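Local atomic coordinates of oxidoreductase, putative (Neosartorya fumigata, PDB entry 6SKX), a protein that probably acts as an NADPH-dependent reductive aminase, joining carbonyl compounds with amines and reducing the resulting imines to chiral amines. Residues A17-E22 with S148-C153; E23-A28 with E144-V149. All blocks are in the same frame, centred on the assembly; numbering follows the deposited sequence.

Contact 1: residues A17-E22 with S148-C153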
ATOM      1  N   ALA A  17      15.434 -26.188   0.262  1.00 40.95           N
ATOM      2  CA  ALA A  17      16.137 -27.460   0.519  1.00 45.05           C
ATOM      3  C   ALA A  17      15.685 -28.075   1.856  1.00 47.42           C
ATOM      4  O   ALA A  17      15.360 -29.280   1.849  1.00 45.94           O
ATOM      5  CB  ALA A  17      17.626 -27.213   0.454  1.00 44.59           C
ATOM      6  N   SER A  18      15.633 -27.289   2.942  1.00 43.33           N
ATOM      7  CA  SER A  18      15.110 -27.712   4.280  1.00 47.73           C
ATOM      8  C   SER A  18      13.772 -28.400   4.115  1.00 45.00           C
ATOM      9  O   SER A  18      13.600 -29.529   4.638  1.00 45.77           O
ATOM     10  CB  SER A  18      14.914 -26.610   5.279  1.00 46.35           C
ATOM     11  OG  SER A  18      16.151 -26.275   5.837  1.00 66.37           O
ATOM     12  N   ARG A  19      12.874 -27.709   3.441  1.00 44.13           N
ATOM     13  CA  ARG A  19      11.492 -28.198   3.216  1.00 49.13           C
ATOM     14  C   ARG A  19      11.501 -29.520   2.429  1.00 47.58           C
ATOM     15  O   ARG A  19      10.828 -30.479   2.871  1.00 45.41           O
ATOM     16  CB  ARG A  19      10.709 -27.082   2.524  1.00 51.77           C
ATOM     17  CG  ARG A  19       9.235 -27.375   2.411  1.00 56.75           C
ATOM     18  CD  ARG A  19       8.583 -27.653   3.749  1.00 63.07           C
ATOM     19  NE  ARG A  19       7.266 -28.139   3.382  1.00 65.95           N
ATOM     20  CZ  ARG A  19       6.452 -28.840   4.151  1.00 69.21           C
ATOM     21  NH1 ARG A  19       6.789 -29.150   5.393  1.00 70.64           N
ATOM     22  NH2 ARG A  19       5.293 -29.230   3.653  1.00 59.09           N
ATOM     23  N   PHE A  20      12.264 -29.644   1.331  1.00 46.90           N
ATOM     24  CA  PHE A  20      12.344 -30.950   0.610  1.00 45.05           C
ATOM     25  C   PHE A  20      12.874 -32.045   1.547  1.00 46.08           C
ATOM     26  O   PHE A  20      12.348 -33.178   1.513  1.00 50.43           O
ATOM     27  CB  PHE A  20      13.155 -30.851  -0.688  1.00 44.70           C
ATOM     28  CG  PHE A  20      12.367 -30.299  -1.847  1.00 45.36           C
ATOM     29  CD1 PHE A  20      11.220 -30.936  -2.287  1.00 49.88           C
ATOM     30  CD2 PHE A  20      12.729 -29.112  -2.461  1.00 47.57           C
ATOM     31  CE1 PHE A  20      10.468 -30.409  -3.325  1.00 46.79           C
ATOM     32  CE2 PHE A  20      11.973 -28.582  -3.494  1.00 46.69           C
ATOM     33  CZ  PHE A  20      10.854 -29.249  -3.939  1.00 45.18           C
ATOM     34  N   LEU A  21      13.843 -31.734   2.399  1.00 45.61           N
ATOM     35  CA  LEU A  21      14.445 -32.717   3.355  1.00 52.75           C
ATOM     36  C   LEU A  21      13.433 -33.101   4.462  1.00 50.26           C
ATOM     37  O   LEU A  21      13.377 -34.252   4.778  1.00 44.28           O
ATOM     38  CB  LEU A  21      15.714 -32.120   3.978  1.00 47.74           C
ATOM     39  CG  LEU A  21      16.942 -32.085   3.076  1.00 52.20           C
ATOM     40  CD1 LEU A  21      17.980 -31.107   3.628  1.00 56.57           C
ATOM     41  CD2 LEU A  21      17.558 -33.482   2.945  1.00 46.43           C
ATOM     42  N   GLU A  22      12.635 -32.178   5.000  1.00 51.06           N
ATOM     43  CA  GLU A  22      11.554 -32.505   5.978  1.00 59.01           C
ATOM     44  C   GLU A  22      10.564 -33.495   5.337  1.00 56.21           C
ATOM     45  O   GLU A  22      10.011 -34.328   6.053  1.00 52.77           O
ATOM     46  CB  GLU A  22      10.681 -31.307   6.384  1.00 64.50           C
ATOM     47  CG  GLU A  22      11.391 -30.169   7.076  1.00 82.10           C
ATOM     48  CD  GLU A  22      12.249 -30.615   8.238  1.00 94.64           C
ATOM     49  OE1 GLU A  22      11.734 -31.425   9.048  1.00 83.33           O
ATOM     50  OE2 GLU A  22      13.434 -30.174   8.304  1.00 99.37           O
ATOM     51  N   SER A 148       4.388 -28.583  -4.873  1.00 43.67           N
ATOM     52  CA  SER A 148       3.296 -28.230  -3.933  1.00 48.25           C
ATOM     53  C   SER A 148       3.731 -28.435  -2.460  1.00 55.29           C
ATOM     54  O   SER A 148       3.000 -27.965  -1.585  1.00 48.36           O
ATOM     55  CB  SER A 148       2.029 -28.976  -4.296  1.00 46.00           C
ATOM     56  OG  SER A 148       2.181 -30.375  -4.077  1.00 62.40           O
ATOM     57  N   VAL A 149       4.893 -29.036  -2.131  1.00 51.35           N
ATOM     58  CA  VAL A 149       5.303 -29.110  -0.691  1.00 47.92           C
ATOM     59  C   VAL A 149       5.821 -27.737  -0.254  1.00 50.29           C
ATOM     60  O   VAL A 149       5.861 -27.485   0.952  1.00 49.91           O
ATOM     61  CB  VAL A 149       6.321 -30.222  -0.351  1.00 56.34           C
ATOM     62  CG1 VAL A 149       5.874 -31.593  -0.874  1.00 54.77           C
ATOM     63  CG2 VAL A 149       7.744 -29.881  -0.778  1.00 52.71           C
ATOM     64  N   LEU A 150       6.178 -26.860  -1.192  1.00 51.56           N
ATOM     65  CA  LEU A 150       6.755 -25.531  -0.867  1.00 49.87           C
ATOM     66  C   LEU A 150       5.655 -24.492  -0.595  1.00 50.88           C
ATOM     67  O   LEU A 150       5.924 -23.549   0.166  1.00 50.93           O
ATOM     68  CB  LEU A 150       7.600 -25.042  -2.048  1.00 49.69           C
ATOM     69  CG  LEU A 150       8.741 -25.947  -2.514  1.00 53.69           C
ATOM     70  CD1 LEU A 150       9.425 -25.317  -3.723  1.00 60.10           C
ATOM     71  CD2 LEU A 150       9.754 -26.196  -1.403  1.00 50.13           C
ATOM     72  N   ALA A 151       4.530 -24.565  -1.306  1.00 47.07           N
ATOM     73  CA  ALA A 151       3.602 -23.427  -1.503  1.00 51.04           C
ATOM     74  C   ALA A 151       2.460 -23.835  -2.418  1.00 52.46           C
ATOM     75  O   ALA A 151       2.615 -24.844  -3.157  1.00 52.05           O
ATOM     76  CB  ALA A 151       4.349 -22.272  -2.107  1.00 50.01           C
ATOM     77  N   LYS A 152       1.367 -23.070  -2.374  1.00 56.68           N
ATOM     78  CA  LYS A 152       0.318 -23.108  -3.421  1.00 55.89           C
ATOM     79  C   LYS A 152       1.002 -22.880  -4.774  1.00 51.68           C
ATOM     80  O   LYS A 152       1.883 -21.983  -4.846  1.00 51.60           O
ATOM     81  CB  LYS A 152      -0.773 -22.054  -3.177  1.00 66.19           C
ATOM     82  CG  LYS A 152      -1.871 -22.443  -2.184  1.00 66.71           C
ATOM     83  N   CYS A 153       0.603 -23.650  -5.793  1.00 53.02           N
ATOM     84  CA  CYS A 153       1.060 -23.543  -7.209  1.00 52.88           C
ATOM     85  C   CYS A 153       0.012 -22.856  -8.084  1.00 53.54           C
ATOM     86  O   CYS A 153      -1.106 -23.348  -8.134  1.00 55.79           O
ATOM     87  CB  CYS A 153       1.336 -24.921  -7.790  1.00 58.52           C
ATOM     88  SG  CYS A 153       2.628 -25.769  -6.850  1.00 53.70           S
TER
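Helix 11-22, which begins within the glycine-rich GxGxxG-type turn of the Rossmann domain, rests its last turns on the connection between helix 137-147 and strand 152-155. R19 and F20 on the helix meet V149 and L150 on that connection, and the contact has a polar and an apolar half. In the polar half, R19 grips the carbonyl oxygen of V149 side-on with two nitrogens. The bond from R19 NE to V149 O is short, 2.9 Å, and close to straight, with an N-H...O angle of 164°; its donor stands above the carbonyl plane. The second, from R19 NH2 to V149 O, is longer at 3.3 Å and more bent, but its donor lies in the carbonyl plane on a lone pair. The oxygen itself sits nearly in the guanidinium plane. With R19 CG anti to the backbone N (chi1 -172°), that methylene lies 4.0 Å from L150 CD2, and a bend at chi2 carries CD onward, beyond which NE meets the carbonyl. E23 forms a salt bridge to the same NH2, so the guanidinium joins a carboxylate and a backbone carbonyl.

On the apolar side, F20 crosses both V149 and L150 at about a right angle. The L150 methyl CD2, the one that touches the R19 stem, lies over one face of the ring, 4.3 Å from its centroid, in a CH-pi contact. V149 CG2 approaches the ring obliquely and comes to 3.8 Å from F20 CE1. V27 of strand 26-30 packs against F20, continuing this apolar layer toward the sheet. The first helix of a Rossmann-type NADP-binding domain here rests on the connection leading into 152-155, an outermost strand of its mixed sheet.

Contact 2: residues E23-A28 with E144-V149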
ATOM      1  N   GLU A  23      10.239 -33.307   4.058  1.00 50.26           N
ATOM      2  CA  GLU A  23       9.231 -34.117   3.325  1.00 50.63           C
ATOM      3  C   GLU A  23       9.863 -35.391   2.755  1.00 54.33           C
ATOM      4  O   GLU A  23       9.229 -35.986   1.888  1.00 53.33           O
ATOM      5  CB  GLU A  23       8.610 -33.262   2.223  1.00 56.95           C
ATOM      6  CG  GLU A  23       7.728 -32.139   2.743  1.00 62.01           C
ATOM      7  CD  GLU A  23       6.577 -32.660   3.591  1.00 68.48           C
ATOM      8  OE1 GLU A  23       6.142 -33.800   3.354  1.00 63.42           O
ATOM      9  OE2 GLU A  23       6.175 -31.955   4.530  1.00 83.85           O
ATOM     10  N   LYS A  24      11.083 -35.733   3.191  1.00 55.53           N
ATOM     11  CA  LYS A  24      11.767 -37.037   3.010  1.00 59.58           C
ATOM     12  C   LYS A  24      12.210 -37.237   1.543  1.00 59.25           C
ATOM     13  O   LYS A  24      12.309 -38.370   1.106  1.00 63.52           O
ATOM     14  CB  LYS A  24      10.868 -38.135   3.607  1.00 71.34           C
ATOM     15  CG  LYS A  24      11.011 -38.307   5.125  1.00 75.26           C
ATOM     16  CD  LYS A  24       9.765 -38.818   5.835  1.00 79.72           C
ATOM     17  N   TYR A  25      12.594 -36.163   0.870  1.00 49.59           N
ATOM     18  CA  TYR A  25      13.094 -36.298  -0.517  1.00 50.51           C
ATOM     19  C   TYR A  25      14.607 -36.509  -0.472  1.00 50.06           C
ATOM     20  O   TYR A  25      15.224 -36.187   0.528  1.00 49.36           O
ATOM     21  CB  TYR A  25      12.825 -35.012  -1.295  1.00 48.12           C
ATOM     22  CG  TYR A  25      11.447 -34.885  -1.885  1.00 49.21           C
ATOM     23  CD1 TYR A  25      10.356 -34.588  -1.098  1.00 46.85           C
ATOM     24  CD2 TYR A  25      11.236 -35.052  -3.236  1.00 51.77           C
ATOM     25  CE1 TYR A  25       9.088 -34.484  -1.636  1.00 52.50           C
ATOM     26  CE2 TYR A  25       9.979 -34.938  -3.794  1.00 48.78           C
ATOM     27  CZ  TYR A  25       8.900 -34.656  -2.990  1.00 50.40           C
ATOM     28  OH  TYR A  25       7.662 -34.545  -3.532  1.00 48.33           O
ATOM     29  N   LYS A  26      15.166 -37.087  -1.525  1.00 48.15           N
ATOM     30  CA  LYS A  26      16.636 -37.192  -1.661  1.00 50.00           C
ATOM     31  C   LYS A  26      17.041 -35.833  -2.240  1.00 46.35           C
ATOM     32  O   LYS A  26      16.491 -35.475  -3.257  1.00 46.14           O
ATOM     33  CB  LYS A  26      16.967 -38.406  -2.525  1.00 54.97           C
ATOM     34  CG  LYS A  26      18.425 -38.575  -2.904  1.00 65.62           C
ATOM     35  CD  LYS A  26      18.643 -39.655  -3.922  1.00 73.90           C
ATOM     36  CE  LYS A  26      20.084 -39.758  -4.360  1.00 79.25           C
ATOM     37  NZ  LYS A  26      20.364 -38.869  -5.506  1.00 82.81           N
ATOM     38  N   VAL A  27      17.962 -35.116  -1.605  1.00 43.66           N
ATOM     39  CA  VAL A  27      18.209 -33.696  -1.985  1.00 41.61           C
ATOM     40  C   VAL A  27      19.709 -33.459  -2.176  1.00 41.81           C
ATOM     41  O   VAL A  27      20.499 -33.729  -1.239  1.00 47.90           O
ATOM     42  CB  VAL A  27      17.635 -32.720  -0.943  1.00 44.26           C
ATOM     43  CG1 VAL A  27      17.862 -31.282  -1.369  1.00 49.11           C
ATOM     44  CG2 VAL A  27      16.167 -32.939  -0.686  1.00 40.88           C
ATOM     45  N   ALA A  28      20.076 -33.003  -3.370  1.00 43.45           N
ATOM     46  CA  ALA A  28      21.425 -32.520  -3.733  1.00 43.14           C
ATOM     47  C   ALA A  28      21.404 -30.996  -3.660  1.00 46.74           C
ATOM     48  O   ALA A  28      20.384 -30.408  -4.037  1.00 42.81           O
ATOM     49  CB  ALA A  28      21.761 -32.981  -5.124  1.00 46.54           C
ATOM     50  N   GLU A 144       4.456 -30.926 -10.284  1.00 48.94           N
ATOM     51  CA  GLU A 144       3.564 -30.129  -9.392  1.00 52.16           C
ATOM     52  C   GLU A 144       3.456 -30.824  -8.023  1.00 50.52           C
ATOM     53  O   GLU A 144       3.452 -30.130  -7.003  1.00 51.22           O
ATOM     54  CB  GLU A 144       2.196 -29.936 -10.055  1.00 54.26           C
ATOM     55  CG  GLU A 144       1.250 -29.084  -9.228  1.00 60.25           C
ATOM     56  CD  GLU A 144      -0.045 -28.674  -9.923  1.00 68.29           C
ATOM     57  OE1 GLU A 144      -0.428 -29.318 -10.930  1.00 71.49           O
ATOM     58  OE2 GLU A 144      -0.666 -27.707  -9.452  1.00 65.64           O
ATOM     59  N   GLY A 145       3.389 -32.154  -8.010  1.00 48.63           N
ATOM     60  CA  GLY A 145       3.304 -32.980  -6.794  1.00 55.30           C
ATOM     61  C   GLY A 145       4.467 -32.709  -5.860  1.00 49.67           C
ATOM     62  O   GLY A 145       4.246 -32.660  -4.607  1.00 62.05           O
ATOM     63  N   ASP A 146       5.641 -32.467  -6.444  1.00 47.79           N
ATOM     64  CA  ASP A 146       6.879 -32.104  -5.696  1.00 46.17           C
ATOM     65  C   ASP A 146       6.819 -30.605  -5.323  1.00 47.88           C
ATOM     66  O   ASP A 146       7.052 -30.255  -4.158  1.00 46.84           O
ATOM     67  CB  ASP A 146       8.131 -32.447  -6.510  1.00 46.30           C
ATOM     68  CG  ASP A 146       8.245 -33.891  -6.972  1.00 50.46           C
ATOM     69  OD1 ASP A 146       7.847 -34.806  -6.206  1.00 46.70           O
ATOM     70  OD2 ASP A 146       8.740 -34.096  -8.100  1.00 52.75           O
ATOM     71  N   LEU A 147       6.542 -29.726  -6.284  1.00 43.04           N
ATOM     72  CA  LEU A 147       6.562 -28.262  -6.039  1.00 48.34           C
ATOM     73  C   LEU A 147       5.497 -27.860  -4.993  1.00 46.31           C
ATOM     74  O   LEU A 147       5.741 -26.912  -4.266  1.00 45.26           O
ATOM     75  CB  LEU A 147       6.344 -27.542  -7.368  1.00 44.79           C
ATOM     76  CG  LEU A 147       7.486 -27.713  -8.369  1.00 44.72           C
ATOM     77  CD1 LEU A 147       7.088 -27.170  -9.730  1.00 46.35           C
ATOM     78  CD2 LEU A 147       8.767 -27.076  -7.872  1.00 46.81           C
ATOM     79  N   SER A 148       4.388 -28.583  -4.873  1.00 43.67           N
ATOM     80  CA  SER A 148       3.296 -28.230  -3.933  1.00 48.25           C
ATOM     81  C   SER A 148       3.731 -28.435  -2.460  1.00 55.29           C
ATOM     82  O   SER A 148       3.000 -27.965  -1.585  1.00 48.36           O
ATOM     83  CB  SER A 148       2.029 -28.976  -4.296  1.00 46.00           C
ATOM     84  OG  SER A 148       2.181 -30.375  -4.077  1.00 62.40           O
ATOM     85  N   VAL A 149       4.893 -29.036  -2.131  1.00 51.35           N
ATOM     86  CA  VAL A 149       5.303 -29.110  -0.691  1.00 47.92           C
ATOM     87  C   VAL A 149       5.821 -27.737  -0.254  1.00 50.29           C
ATOM     88  O   VAL A 149       5.861 -27.485   0.952  1.00 49.91           O
ATOM     89  CB  VAL A 149       6.321 -30.222  -0.351  1.00 56.34           C
ATOM     90  CG1 VAL A 149       5.874 -31.593  -0.874  1.00 54.77           C
ATOM     91  CG2 VAL A 149       7.744 -29.881  -0.778  1.00 52.71           C
TER
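Y25 reaches D146 from the turn between helix 11-22 and strand 26-30, within the beta-alpha-beta unit that these form with strand 3-7 in the Rossmann domain, and so touches helix 137-147 at D146. The turn begins with a Schellman motif: K24 is its C-prime residue, with positive phi, and Y25 N bonds back to F20 O. From there the Y25 side chain points toward helix 137-147, its CG anti to the carbonyl carbon (chi1 -83°). The phenol donates a hydrogen bond from Y25 OH to D146 OD1, 2.7 Å long. OD1 is met on its anti side, and the donor lies slightly out of the carboxylate plane. Ring and carboxylate are turned almost perpendicular, 89° apart. OD1 nevertheless stays near the plane of the ring, at its edge, where D146 OD1 is also 3.2 Å from Y25 CE2. The phenol and one ring edge therefore address the same carboxylate oxygen, while the Y25 ring packs edge-to-face with F20.

E23 makes the other half of the contact. Its side chain slides past V149 in the opposite direction; chi1 (-69°) sets CG against V149, with E23 CG 3.9 Å from V149 CB, and the bend at chi2 carries CD onward. The carboxylate meets R19, to which OE2 is salt-bridged. Besides packing on E23, V149 CG1 lies loosely and obliquely near the Y25 ring. The whole contact lies near the protein surface, away from the NADP-binding residues, and joins the turn before strand 26-30 to the C-terminal part of helix 137-147 and the V149 backbone that follows. Beside E23, the V149 methyl CG1 comes to 4.1 Å from E23 CG.

Overall arrangement
From the N terminus, the chain runs through strand 3-7 and helix 11-22, whose last turns supply 17-22, and passes directly into 23-28 at the start of strand 26-30. Five further strands of the sheet follow before helix 137-147 brings in 144-149, which overlaps 148-153 at S148 and V149. Contact 2 thus closes a loop of 115 residues and contact 1 one of 125; the shorter lies within the longer, and the two do not cross. With centres 6 Å apart, they form one continuous patch, in which F20 touches D146 as well. Together they tie helix 11-22 and strand 26-30 to helix 137-147 and the lead-in to strand 152-155, outermost at its side of the sheet within this chain.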